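Long-range contacts in ATP-dependent DNA helicase (PDB 5V9X), which probably couples ATP hydrolysis to 3'-to-5' movement along single-stranded DNA, unwinding RNA:DNA duplexes: residues V469-A479 with G530-Q539; R540-D551 with L788-S799. All coordinates share one frame; numbering follows the deposited sequence.

Contact 1 of 2, residues V469-A479 with G530-Q539. With nucleotides of chain B.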
loop_
_atom_site.group_PDB
_atom_site.type_symbol
_atom_site.label_atom_id
_atom_site.label_comp_id
_atom_site.label_asym_id
_atom_site.label_seq_id
_atom_site.Cartn_x
_atom_site.Cartn_y
_atom_site.Cartn_z
ATOM N N VAL A 469 -9.841 -17.330 -16.093
ATOM C CA VAL A 469 -9.891 -17.007 -17.514
ATOM C C VAL A 469 -8.500 -17.096 -18.126
ATOM O O VAL A 469 -8.333 -17.563 -19.260
ATOM C CB VAL A 469 -10.516 -15.615 -17.729
ATOM C CG1 VAL A 469 -10.529 -15.256 -19.212
ATOM C CG2 VAL A 469 -11.922 -15.567 -17.155
ATOM N N ALA A 470 -7.477 -16.673 -17.380
ATOM C CA ALA A 470 -6.129 -16.592 -17.925
ATOM C C ALA A 470 -5.461 -17.960 -18.019
ATOM O O ALA A 470 -4.756 -18.238 -18.995
ATOM C CB ALA A 470 -5.280 -15.650 -17.075
ATOM N N VAL A 471 -5.661 -18.818 -17.015
ATOM C CA VAL A 471 -5.029 -20.133 -17.040
ATOM C C VAL A 471 -5.603 -20.984 -18.165
ATOM O O VAL A 471 -4.912 -21.854 -18.708
ATOM C CB VAL A 471 -5.174 -20.826 -15.670
ATOM C CG1 VAL A 471 -6.636 -21.128 -15.366
ATOM C CG2 VAL A 471 -4.338 -22.099 -15.616
ATOM N N ALA A 472 -6.855 -20.742 -18.547
ATOM C CA ALA A 472 -7.515 -21.499 -19.601
ATOM C C ALA A 472 -7.625 -20.720 -20.904
ATOM O O ALA A 472 -8.372 -21.131 -21.798
ATOM C CB ALA A 472 -8.905 -21.944 -19.139
ATOM N N ALA A 473 -6.904 -19.606 -21.036
ATOM C CA ALA A 473 -6.994 -18.802 -22.250
ATOM C C ALA A 473 -6.203 -19.408 -23.400
ATOM O O ALA A 473 -6.533 -19.170 -24.568
ATOM C CB ALA A 473 -6.508 -17.380 -21.976
ATOM N N LEU A 474 -5.168 -20.187 -23.098
ATOM C CA LEU A 474 -4.326 -20.792 -24.120
ATOM C C LEU A 474 -4.582 -22.279 -24.308
ATOM O O LEU A 474 -4.360 -22.799 -25.406
ATOM C CB LEU A 474 -2.849 -20.578 -23.779
ATOM C CG LEU A 474 -2.446 -19.144 -23.436
ATOM C CD1 LEU A 474 -1.197 -19.133 -22.573
ATOM C CD2 LEU A 474 -2.230 -18.333 -24.703
ATOM N N GLU A 475 -5.034 -22.976 -23.263
ATOM C CA GLU A 475 -5.222 -24.421 -23.292
ATOM C C GLU A 475 -6.484 -24.793 -22.521
ATOM O O GLU A 475 -7.030 -23.956 -21.791
ATOM C CB GLU A 475 -4.004 -25.131 -22.693
ATOM C CG GLU A 475 -2.665 -24.640 -23.219
ATOM C CD GLU A 475 -1.582 -25.691 -23.132
ATOM O OE1 GLU A 475 -1.478 -26.360 -22.082
ATOM O OE2 GLU A 475 -0.841 -25.855 -24.124
ATOM N N PRO A 476 -6.989 -26.020 -22.663
ATOM C CA PRO A 476 -8.064 -26.478 -21.774
ATOM C C PRO A 476 -7.479 -26.998 -20.468
ATOM O O PRO A 476 -6.512 -27.765 -20.467
ATOM C CB PRO A 476 -8.734 -27.599 -22.577
ATOM C CG PRO A 476 -7.630 -28.153 -23.405
ATOM C CD PRO A 476 -6.723 -26.990 -23.744
ATOM N N VAL A 477 -8.064 -26.575 -19.352
ATOM C CA VAL A 477 -7.526 -26.888 -18.034
ATOM C C VAL A 477 -8.475 -27.836 -17.313
ATOM O O VAL A 477 -9.697 -27.800 -17.502
ATOM C CB VAL A 477 -7.273 -25.607 -17.206
ATOM C CG1 VAL A 477 -8.569 -25.068 -16.612
ATOM C CG2 VAL A 477 -6.234 -25.862 -16.124
ATOM N N ASP A 478 -7.892 -28.709 -16.496
ATOM C CA ASP A 478 -8.664 -29.618 -15.660
ATOM C C ASP A 478 -9.158 -28.858 -14.435
ATOM O O ASP A 478 -8.357 -28.268 -13.701
ATOM C CB ASP A 478 -7.807 -30.815 -15.250
ATOM C CG ASP A 478 -8.607 -31.899 -14.551
ATOM O OD1 ASP A 478 -9.853 -31.873 -14.636
ATOM O OD2 ASP A 478 -7.988 -32.776 -13.914
ATOM N N ALA A 479 -10.478 -28.864 -14.219
ATOM C CA ALA A 479 -11.046 -28.142 -13.084
ATOM C C ALA A 479 -10.479 -28.642 -11.762
ATOM O O ALA A 479 -10.277 -27.851 -10.833
ATOM C CB ALA A 479 -12.569 -28.263 -13.091
ATOM N N GLY A 530 -15.055 -32.179 -16.702
ATOM C CA GLY A 530 -14.320 -31.341 -15.776
ATOM C C GLY A 530 -13.364 -30.389 -16.454
ATOM O O GLY A 530 -12.348 -30.016 -15.863
ATOM N N THR A 531 -13.670 -29.977 -17.681
ATOM C CA THR A 531 -12.764 -29.193 -18.509
ATOM C C THR A 531 -13.321 -27.792 -18.729
ATOM O O THR A 531 -14.516 -27.620 -18.987
ATOM C CB THR A 531 -12.531 -29.881 -19.860
ATOM O OG1 THR A 531 -11.776 -31.083 -19.665
ATOM C CG2 THR A 531 -11.782 -28.969 -20.821
ATOM N N LEU A 532 -12.445 -26.797 -18.620
ATOM C CA LEU A 532 -12.760 -25.412 -18.942
ATOM C C LEU A 532 -12.015 -25.014 -20.206
ATOM O O LEU A 532 -10.794 -25.179 -20.290
ATOM C CB LEU A 532 -12.375 -24.477 -17.793
ATOM C CG LEU A 532 -13.155 -24.596 -16.485
ATOM C CD1 LEU A 532 -12.203 -24.549 -15.304
ATOM C CD2 LEU A 532 -14.187 -23.484 -16.386
ATOM N N THR A 533 -12.749 -24.496 -21.187
ATOM C CA THR A 533 -12.160 -23.954 -22.401
ATOM C C THR A 533 -12.532 -22.484 -22.533
ATOM O O THR A 533 -13.525 -22.016 -21.969
ATOM C CB THR A 533 -12.613 -24.724 -23.649
ATOM O OG1 THR A 533 -14.039 -24.866 -23.640
ATOM C CG2 THR A 533 -11.962 -26.099 -23.693
ATOM N N ALA A 534 -11.718 -21.757 -23.290
ATOM C CA ALA A 534 -11.893 -20.323 -23.450
ATOM C C ALA A 534 -12.812 -20.017 -24.623
ATOM O O ALA A 534 -12.801 -20.716 -25.641
ATOM C CB ALA A 534 -10.541 -19.638 -23.658
ATOM N N ARG A 535 -13.612 -18.977 -24.467
ATOM C CA ARG A 535 -14.367 -18.413 -25.571
ATOM C C ARG A 535 -13.511 -17.386 -26.298
ATOM O O ARG A 535 -12.537 -16.875 -25.739
ATOM C CB ARG A 535 -15.652 -17.774 -25.052
ATOM C CG ARG A 535 -16.515 -18.722 -24.245
ATOM C CD ARG A 535 -17.932 -18.205 -24.136
ATOM N NE ARG A 535 -18.680 -18.891 -23.090
ATOM C CZ ARG A 535 -19.945 -18.626 -22.783
ATOM N NH1 ARG A 535 -20.607 -17.690 -23.450
ATOM N NH2 ARG A 535 -20.547 -19.297 -21.813
ATOM N N PRO A 536 -13.835 -17.079 -27.556
ATOM C CA PRO A 536 -12.987 -16.170 -28.339
ATOM C C PRO A 536 -12.667 -14.878 -27.600
ATOM O O PRO A 536 -13.546 -14.227 -27.031
ATOM C CB PRO A 536 -13.828 -15.907 -29.591
ATOM C CG PRO A 536 -14.618 -17.152 -29.761
ATOM C CD PRO A 536 -14.926 -17.645 -28.371
ATOM N N GLY A 537 -11.384 -14.518 -27.603
ATOM C CA GLY A 537 -10.932 -13.288 -26.988
ATOM C C GLY A 537 -10.670 -13.356 -25.501
ATOM O O GLY A 537 -10.483 -12.305 -24.877
ATOM N N ALA A 538 -10.649 -14.551 -24.909
ATOM C CA ALA A 538 -10.403 -14.654 -23.475
ATOM C C ALA A 538 -9.009 -14.159 -23.118
ATOM O O ALA A 538 -8.834 -13.419 -22.142
ATOM C CB ALA A 538 -10.598 -16.095 -23.009
ATOM N N GLN A 539 -8.002 -14.551 -23.902
ATOM C CA GLN A 539 -6.636 -14.117 -23.627
ATOM C C GLN A 539 -6.511 -12.603 -23.727
ATOM O O GLN A 539 -5.956 -11.955 -22.833
ATOM C CB GLN A 539 -5.661 -14.795 -24.587
ATOM C CG GLN A 539 -4.210 -14.462 -24.309
ATOM C CD GLN A 539 -3.316 -14.708 -25.505
ATOM O OE1 GLN A 539 -3.770 -14.673 -26.649
ATOM N NE2 GLN A 539 -2.037 -14.955 -25.247
ATOM P P DA B 13 0.824 -14.382 -27.604
ATOM O OP1 DA B 13 0.795 -15.607 -26.777
ATOM O OP2 DA B 13 2.122 -13.802 -28.011
ATOM O "O5'" DA B 13 -0.028 -14.635 -28.927
ATOM C "C5'" DA B 13 -1.439 -14.480 -28.892
ATOM C "C4'" DA B 13 -1.992 -14.257 -30.286
ATOM O "O4'" DA B 13 -1.813 -12.867 -30.666
ATOM C "C3'" DA B 13 -1.324 -15.082 -31.381
ATOM O "O3'" DA B 13 -2.289 -15.469 -32.342
ATOM C "C2'" DA B 13 -0.308 -14.106 -31.967
ATOM C "C1'" DA B 13 -1.055 -12.790 -31.856
ATOM N N9 DA B 13 -0.175 -11.633 -31.761
ATOM C C8 DA B 13 1.148 -11.631 -31.416
ATOM N N7 DA B 13 1.691 -10.437 -31.410
ATOM C C5 DA B 13 0.651 -9.599 -31.776
ATOM C C6 DA B 13 0.573 -8.204 -31.952
ATOM N N6 DA B 13 1.612 -7.380 -31.776
ATOM N N1 DA B 13 -0.617 -7.686 -32.322
ATOM C C2 DA B 13 -1.655 -8.514 -32.497
ATOM N N3 DA B 13 -1.703 -9.837 -32.360
ATOM C C4 DA B 13 -0.506 -10.321 -31.995
#
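The carbonyl O of Gly530 takes the backbone N-H of Ala479 at 2.7 Å, with an N-H...O angle of 169°. This bond continues an antiparallel ladder between strands 477-478 and 531-534, in the range assigned to the winged helix domain of large helicase-related proteins. The three-stranded sheet is completed by strand 523-526. Val477 and Leu532 form the hydrogen-bonded pair: Val477 N gives to Leu532 O at 3.2 Å, and Leu532 N returns to Val477 O at 3.1 Å. Asp478 and Thr531 follow as a non-hydrogen-bonded pair. Gly530 and Thr531 both face Asp526, a G1 beta bulge.

Val477 and Leu532 project together from the same face of the sheet. A chi1 of 79° turns Val477 CG1 over its own backbone, where it meets Leu532 CD1 at 3.9 Å. Tyr525 and Leu504 also pack on Leu532. Pro476 CB rests against the methyls of Thr531 and Thr533.

Further on, the end of helix 461-471 and the loop after it meet the start of helix 538-543. Ala473 CB packs on Gln539 CB, and Val469 CG1 on Ala538 CB. The extended Gln539 chain crosses Leu474 at a slant, and Leu474 CD2 lies 3.4 Å from Gln539 NE2. Gln539 NE2 gives hydrogen bonds to Thr175 O and, at 3.3 Å, to OP1 of DA13 of chain B.

Contact 2 of 2, residues R540-D551 with L788-S799; sequences RLAVTSGGAIPD and LLLPRRHPGKRS. With nucleotides of chain B.
Leu541 CD1 stands 3.4 Å above the centre of one face of the Arg792 guanidinium, and Lys797 O and Arg798 CA lie over the opposite face, toward its rim. At the edge, Arg792 NH1 donates in plane to Thr544 OG1 at 2.8 Å and also to Pro795 O. These two bonds help hold the group's rotation. A bend at chi3 (59°) turns the Arg792 chain to this place.

Gly796 CA lies over one face of the Arg540 guanidinium, toward its rim. The Arg540 chain is extended from CG to NE and reaches the Hoogsteen edge of a guanine. Arg540 NE donates to N7 of DG11 of chain B at 3.3 Å, and Arg540 NH2 to O6 of the same base at 3.2 Å. The edge of the His794 ring faces Arg540 NH2, and the two planes are 87° apart.

Arg798 crosses Asp551 at a slant in a salt bridge whose hydrogen bond is weak: Arg798 NH1 is 3.2 Å from Asp551 OD1, with the guanidinium and carboxylate planes 64° apart. Arg798 NE makes a weak bond to Ser545 O, while NH2 bonds to O2 of a cytosine base of the bound DNA. Leu541 and Leu788 run antiparallel alongside each other, Leu541 CD2 being 3.7 Å from Leu788 CB.

Ser545 OG accepts from Gly547 N, which makes an ST turn, and gives to Ala542 O. Just beyond the helix end, Gly546 O accepts from N2 of DG9 of chain B at 3.2 Å. Ile549 is wedged between the bases of DT8 and DG9 of chain B, its CG2 3.3 Å from O4 of DT8. Together they form a base-contacting part of the single-strand DNA site, built from the winged helix and DEAD/H-associated ranges.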
loop_
_atom_site.group_PDB
_atom_site.type_symbol
_atom_site.label_atom_id
_atom_site.label_comp_id
_atom_site.label_asym_id
_atom_site.label_seq_id
_atom_site.Cartn_x
_atom_site.Cartn_y
_atom_site.Cartn_z
ATOM N N ARG A 540 -7.023 -12.019 -24.815
ATOM C CA ARG A 540 -6.983 -10.567 -24.956
ATOM C C ARG A 540 -7.741 -9.880 -23.830
ATOM O O ARG A 540 -7.417 -8.746 -23.459
ATOM C CB ARG A 540 -7.551 -10.147 -26.313
ATOM C CG ARG A 540 -7.217 -8.714 -26.691
ATOM C CD ARG A 540 -7.827 -8.314 -28.021
ATOM N NE ARG A 540 -7.308 -7.028 -28.481
ATOM C CZ ARG A 540 -7.827 -6.324 -29.482
ATOM N NH1 ARG A 540 -8.893 -6.774 -30.132
ATOM N NH2 ARG A 540 -7.284 -5.165 -29.830
ATOM N N LEU A 541 -8.747 -10.554 -23.269
ATOM C CA LEU A 541 -9.470 -9.997 -22.134
ATOM C C LEU A 541 -8.624 -10.027 -20.866
ATOM O O LEU A 541 -8.626 -9.066 -20.089
ATOM C CB LEU A 541 -10.771 -10.765 -21.925
ATOM C CG LEU A 541 -11.501 -10.461 -20.620
ATOM C CD1 LEU A 541 -11.998 -9.028 -20.605
ATOM C CD2 LEU A 541 -12.644 -11.429 -20.439
ATOM N N ALA A 542 -7.895 -11.123 -20.641
ATOM C CA ALA A 542 -7.111 -11.245 -19.417
ATOM C C ALA A 542 -5.885 -10.341 -19.451
ATOM O O ALA A 542 -5.540 -9.719 -18.441
ATOM C CB ALA A 542 -6.699 -12.700 -19.200
ATOM N N VAL A 543 -5.215 -10.254 -20.598
ATOM C CA VAL A 543 -3.965 -9.504 -20.650
ATOM C C VAL A 543 -4.216 -7.998 -20.642
ATOM O O VAL A 543 -3.355 -7.228 -20.205
ATOM C CB VAL A 543 -3.130 -9.939 -21.867
ATOM C CG1 VAL A 543 -2.804 -11.422 -21.776
ATOM C CG2 VAL A 543 -3.867 -9.637 -23.157
ATOM N N THR A 544 -5.380 -7.547 -21.104
ATOM C CA THR A 544 -5.739 -6.138 -21.029
ATOM C C THR A 544 -6.494 -5.792 -19.749
ATOM O O THR A 544 -7.043 -4.691 -19.645
ATOM C CB THR A 544 -6.570 -5.732 -22.250
ATOM O OG1 THR A 544 -7.746 -6.546 -22.330
ATOM C CG2 THR A 544 -5.752 -5.889 -23.526
ATOM N N SER A 545 -6.520 -6.703 -18.772
ATOM C CA SER A 545 -7.261 -6.458 -17.538
ATOM C C SER A 545 -6.552 -5.459 -16.635
ATOM O O SER A 545 -7.212 -4.680 -15.938
ATOM C CB SER A 545 -7.472 -7.769 -16.782
ATOM O OG SER A 545 -6.268 -8.198 -16.171
ATOM N N GLY A 546 -5.222 -5.472 -16.621
ATOM C CA GLY A 546 -4.462 -4.622 -15.735
ATOM C C GLY A 546 -4.143 -5.221 -14.384
ATOM O O GLY A 546 -3.442 -4.580 -13.593
ATOM N N GLY A 547 -4.635 -6.423 -14.090
ATOM C CA GLY A 547 -4.315 -7.084 -12.841
ATOM C C GLY A 547 -5.323 -6.842 -11.737
ATOM O O GLY A 547 -6.534 -6.864 -11.975
ATOM N N ALA A 548 -4.832 -6.608 -10.519
ATOM C CA ALA A 548 -5.699 -6.438 -9.361
ATOM C C ALA A 548 -5.939 -4.984 -8.984
ATOM O O ALA A 548 -6.934 -4.695 -8.310
ATOM C CB ALA A 548 -5.115 -7.175 -8.150
ATOM N N ILE A 549 -5.068 -4.070 -9.391
ATOM C CA ILE A 549 -5.239 -2.661 -9.017
ATOM C C ILE A 549 -6.512 -2.122 -9.661
ATOM O O ILE A 549 -6.700 -2.278 -10.880
ATOM C CB ILE A 549 -4.016 -1.845 -9.437
ATOM C CG1 ILE A 549 -2.796 -2.258 -8.607
ATOM C CG2 ILE A 549 -4.288 -0.356 -9.277
ATOM C CD1 ILE A 549 -1.505 -1.603 -9.046
ATOM N N PRO A 550 -7.406 -1.499 -8.902
ATOM C CA PRO A 550 -8.684 -1.061 -9.468
ATOM C C PRO A 550 -8.587 0.281 -10.173
ATOM O O PRO A 550 -7.730 1.117 -9.876
ATOM C CB PRO A 550 -9.589 -0.962 -8.235
ATOM C CG PRO A 550 -8.650 -0.604 -7.133
ATOM C CD PRO A 550 -7.350 -1.305 -7.441
ATOM N N ASP A 551 -9.499 0.478 -11.123
ATOM C CA ASP A 551 -9.690 1.777 -11.761
ATOM C C ASP A 551 -10.453 2.669 -10.793
ATOM O O ASP A 551 -11.661 2.506 -10.598
ATOM C CB ASP A 551 -10.443 1.636 -13.079
ATOM C CG ASP A 551 -9.557 1.161 -14.214
ATOM O OD1 ASP A 551 -8.336 1.015 -13.999
ATOM O OD2 ASP A 551 -10.086 0.937 -15.325
ATOM N N LEU A 788 -13.555 -9.797 -14.649
ATOM C CA LEU A 788 -13.706 -9.788 -16.104
ATOM C C LEU A 788 -15.132 -10.110 -16.545
ATOM O O LEU A 788 -15.338 -10.754 -17.575
ATOM C CB LEU A 788 -12.715 -10.751 -16.775
ATOM C CG LEU A 788 -11.240 -10.585 -16.407
ATOM C CD1 LEU A 788 -10.410 -11.723 -16.987
ATOM C CD2 LEU A 788 -10.727 -9.242 -16.889
ATOM N N LEU A 789 -16.127 -9.656 -15.782
ATOM C CA LEU A 789 -17.522 -9.956 -16.074
ATOM C C LEU A 789 -18.286 -8.791 -16.688
ATOM O O LEU A 789 -19.333 -9.019 -17.304
ATOM C CB LEU A 789 -18.245 -10.398 -14.798
ATOM C CG LEU A 789 -17.701 -11.660 -14.133
ATOM C CD1 LEU A 789 -18.461 -11.936 -12.858
ATOM C CD2 LEU A 789 -17.796 -12.845 -15.077
ATOM N N LEU A 790 -17.801 -7.562 -16.530
ATOM C CA LEU A 790 -18.494 -6.409 -17.087
ATOM C C LEU A 790 -18.254 -6.318 -18.591
ATOM O O LEU A 790 -17.129 -6.524 -19.052
ATOM C CB LEU A 790 -18.025 -5.120 -16.421
ATOM C CG LEU A 790 -18.397 -4.885 -14.959
ATOM C CD1 LEU A 790 -17.873 -3.534 -14.503
ATOM C CD2 LEU A 790 -19.903 -4.975 -14.776
ATOM N N PRO A 791 -19.286 -6.009 -19.375
ATOM C CA PRO A 791 -19.072 -5.767 -20.808
ATOM C C PRO A 791 -18.288 -4.478 -21.017
ATOM O O PRO A 791 -18.605 -3.441 -20.432
ATOM C CB PRO A 791 -20.495 -5.668 -21.371
ATOM C CG PRO A 791 -21.335 -5.269 -20.205
ATOM C CD PRO A 791 -20.705 -5.899 -18.996
ATOM N N ARG A 792 -17.251 -4.555 -21.843
ATOM C CA ARG A 792 -16.396 -3.413 -22.134
ATOM C C ARG A 792 -16.742 -2.819 -23.498
ATOM O O ARG A 792 -17.471 -3.409 -24.298
ATOM C CB ARG A 792 -14.917 -3.818 -22.070
ATOM C CG ARG A 792 -14.608 -5.191 -22.648
ATOM C CD ARG A 792 -13.118 -5.512 -22.582
ATOM N NE ARG A 792 -12.594 -5.483 -21.219
ATOM C CZ ARG A 792 -11.317 -5.694 -20.906
ATOM N NH1 ARG A 792 -10.431 -5.949 -21.860
ATOM N NH2 ARG A 792 -10.925 -5.650 -19.639
ATOM N N ARG A 793 -16.209 -1.619 -23.750
ATOM C CA ARG A 793 -16.518 -0.903 -24.984
ATOM C C ARG A 793 -15.648 -1.355 -26.148
ATOM O O ARG A 793 -16.054 -1.224 -27.308
ATOM C CB ARG A 793 -16.357 0.602 -24.773
ATOM C CG ARG A 793 -17.408 1.224 -23.869
ATOM C CD ARG A 793 -18.163 2.323 -24.598
ATOM N NE ARG A 793 -19.584 2.016 -24.727
ATOM C CZ ARG A 793 -20.416 2.658 -25.540
ATOM N NH1 ARG A 793 -19.968 3.643 -26.309
ATOM N NH2 ARG A 793 -21.694 2.311 -25.591
ATOM N N HIS A 794 -14.453 -1.871 -25.864
ATOM C CA HIS A 794 -13.541 -2.391 -26.869
ATOM C C HIS A 794 -12.900 -3.638 -26.278
ATOM O O HIS A 794 -12.489 -3.625 -25.108
ATOM C CB HIS A 794 -12.462 -1.367 -27.250
ATOM C CG HIS A 794 -11.706 -1.720 -28.494
ATOM N ND1 HIS A 794 -10.771 -2.731 -28.538
ATOM C CD2 HIS A 794 -11.742 -1.187 -29.739
ATOM C CE1 HIS A 794 -10.267 -2.810 -29.757
ATOM N NE2 HIS A 794 -10.839 -1.885 -30.505
ATOM N N PRO A 795 -12.814 -4.729 -27.048
ATOM C CA PRO A 795 -12.311 -5.989 -26.470
ATOM C C PRO A 795 -10.920 -5.878 -25.870
ATOM O O PRO A 795 -10.658 -6.469 -24.817
ATOM C CB PRO A 795 -12.339 -6.951 -27.665
ATOM C CG PRO A 795 -13.370 -6.386 -28.580
ATOM C CD PRO A 795 -13.262 -4.896 -28.440
ATOM N N GLY A 796 -10.023 -5.128 -26.505
ATOM C CA GLY A 796 -8.669 -5.002 -26.003
ATOM C C GLY A 796 -8.414 -3.721 -25.238
ATOM O O GLY A 796 -7.295 -3.200 -25.250
ATOM N N LYS A 797 -9.436 -3.203 -24.562
ATOM C CA LYS A 797 -9.299 -1.957 -23.821
ATOM C C LYS A 797 -10.228 -1.986 -22.618
ATOM O O LYS A 797 -11.412 -2.309 -22.754
ATOM C CB LYS A 797 -9.612 -0.749 -24.711
ATOM C CG LYS A 797 -8.740 0.463 -24.433
ATOM C CD LYS A 797 -8.951 1.557 -25.470
ATOM C CE LYS A 797 -10.282 2.257 -25.269
ATOM N NZ LYS A 797 -10.496 3.326 -26.282
ATOM N N ARG A 798 -9.688 -1.657 -21.449
ATOM C CA ARG A 798 -10.500 -1.578 -20.243
ATOM C C ARG A 798 -11.492 -0.429 -20.371
ATOM O O ARG A 798 -11.110 0.702 -20.686
ATOM C CB ARG A 798 -9.608 -1.389 -19.015
ATOM C CG ARG A 798 -10.177 -1.973 -17.734
ATOM C CD ARG A 798 -9.203 -1.836 -16.569
ATOM N NE ARG A 798 -7.858 -2.286 -16.914
ATOM C CZ ARG A 798 -6.790 -1.496 -16.943
ATOM N NH1 ARG A 798 -6.903 -0.211 -16.633
ATOM N NH2 ARG A 798 -5.604 -1.990 -17.272
ATOM N N SER A 799 -12.767 -0.727 -20.136
ATOM C CA SER A 799 -13.821 0.251 -20.349
ATOM C C SER A 799 -13.592 1.488 -19.481
ATOM O O SER A 799 -13.038 1.391 -18.382
ATOM C CB SER A 799 -15.185 -0.363 -20.041
ATOM O OG SER A 799 -15.195 -0.957 -18.754
ATOM P P DG B 11 1.323 -3.564 -20.975
ATOM O OP1 DG B 11 2.728 -3.764 -20.557
ATOM O OP2 DG B 11 0.956 -2.458 -21.886
ATOM O "O5'" DG B 11 0.783 -4.908 -21.637
ATOM C "C5'" DG B 11 -0.547 -4.975 -22.107
ATOM C "C4'" DG B 11 -0.836 -6.355 -22.649
ATOM O "O4'" DG B 11 -2.066 -6.331 -23.402
ATOM C "C3'" DG B 11 0.241 -6.909 -23.579
ATOM O "O3'" DG B 11 0.671 -8.172 -23.108
ATOM C "C2'" DG B 11 -0.445 -7.006 -24.948
ATOM C "C1'" DG B 11 -1.919 -7.079 -24.582
ATOM N N9 DG B 11 -2.801 -6.494 -25.584
ATOM C C8 DG B 11 -3.769 -7.137 -26.319
ATOM N N7 DG B 11 -4.410 -6.346 -27.135
ATOM C C5 DG B 11 -3.835 -5.100 -26.922
ATOM C C6 DG B 11 -4.116 -3.850 -27.521
ATOM O O6 DG B 11 -4.959 -3.587 -28.389
ATOM N N1 DG B 11 -3.298 -2.841 -27.017
ATOM C C2 DG B 11 -2.330 -3.020 -26.055
ATOM N N2 DG B 11 -1.640 -1.929 -25.692
ATOM N N3 DG B 11 -2.058 -4.186 -25.486
ATOM C C4 DG B 11 -2.845 -5.176 -25.967
ATOM P P DG B 9 4.805 1.438 -10.367
ATOM O OP1 DG B 9 6.242 1.096 -10.281
ATOM O OP2 DG B 9 4.384 2.765 -10.873
ATOM O "O5'" DG B 9 4.067 0.325 -11.233
ATOM C "C5'" DG B 9 4.047 -1.020 -10.777
ATOM C "C4'" DG B 9 3.127 -1.866 -11.634
ATOM O "O4'" DG B 9 1.749 -1.509 -11.361
ATOM C "C3'" DG B 9 3.326 -1.707 -13.138
ATOM O "O3'" DG B 9 3.227 -2.970 -13.772
ATOM C "C2'" DG B 9 2.189 -0.774 -13.551
ATOM C "C1'" DG B 9 1.096 -1.135 -12.554
ATOM N N9 DG B 9 0.203 -0.023 -12.247
ATOM C C8 DG B 9 0.553 1.190 -11.708
ATOM N N7 DG B 9 -0.458 1.994 -11.537
ATOM C C5 DG B 9 -1.551 1.268 -11.987
ATOM C C6 DG B 9 -2.916 1.626 -12.044
ATOM O O6 DG B 9 -3.445 2.691 -11.698
ATOM N N1 DG B 9 -3.697 0.600 -12.567
ATOM C C2 DG B 9 -3.217 -0.621 -12.982
ATOM N N2 DG B 9 -4.126 -1.487 -13.460
ATOM N N3 DG B 9 -1.935 -0.970 -12.933
ATOM C C4 DG B 9 -1.163 0.023 -12.427
ATOM P P DT B 8 2.190 6.215 -8.632
ATOM O OP1 DT B 8 3.467 6.869 -8.987
ATOM O OP2 DT B 8 0.997 6.438 -9.477
ATOM O "O5'" DT B 8 2.427 4.639 -8.517
ATOM C "C5'" DT B 8 3.319 4.124 -7.533
ATOM C "C4'" DT B 8 3.072 2.643 -7.303
ATOM O "O4'" DT B 8 1.832 2.456 -6.599
ATOM C "C3'" DT B 8 2.931 1.815 -8.571
ATOM O "O3'" DT B 8 4.184 1.243 -8.899
ATOM C "C2'" DT B 8 1.892 0.733 -8.204
ATOM C "C1'" DT B 8 1.409 1.135 -6.806
ATOM N N1 DT B 8 -0.072 1.083 -6.641
ATOM C C2 DT B 8 -0.619 0.162 -5.779
ATOM O O2 DT B 8 0.047 -0.625 -5.133
ATOM N N3 DT B 8 -1.986 0.195 -5.698
ATOM C C4 DT B 8 -2.843 1.040 -6.381
ATOM O O4 DT B 8 -4.061 0.993 -6.240
ATOM C C5 DT B 8 -2.203 1.982 -7.270
ATOM C C7 DT B 8 -3.028 2.950 -8.062
ATOM C C6 DT B 8 -0.865 1.957 -7.355
#

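Overall arrangement
Contacts 1 and 2 have centres about 17 Å apart and follow one another along the chain. Helix 538-543 joins them: its first residues belong to contact 1 and the rest to contact 2. They also touch directly, Ala470 packing on Ala542 and Val469 on Leu788, so the end of helix 461-471, part of contact 1, also lines contact 2. Contact 1 stays within the winged helix range and ties a small sheet to two helix ends. Contact 2 brings in the loop between helices 774-786 and 801-815, from the DEAD/H-associated range. Both meet the bound strand, contact 1 at a phosphate and its sugar, contact 2 mainly at bases. This is consistent with one continuous DNA-binding surface.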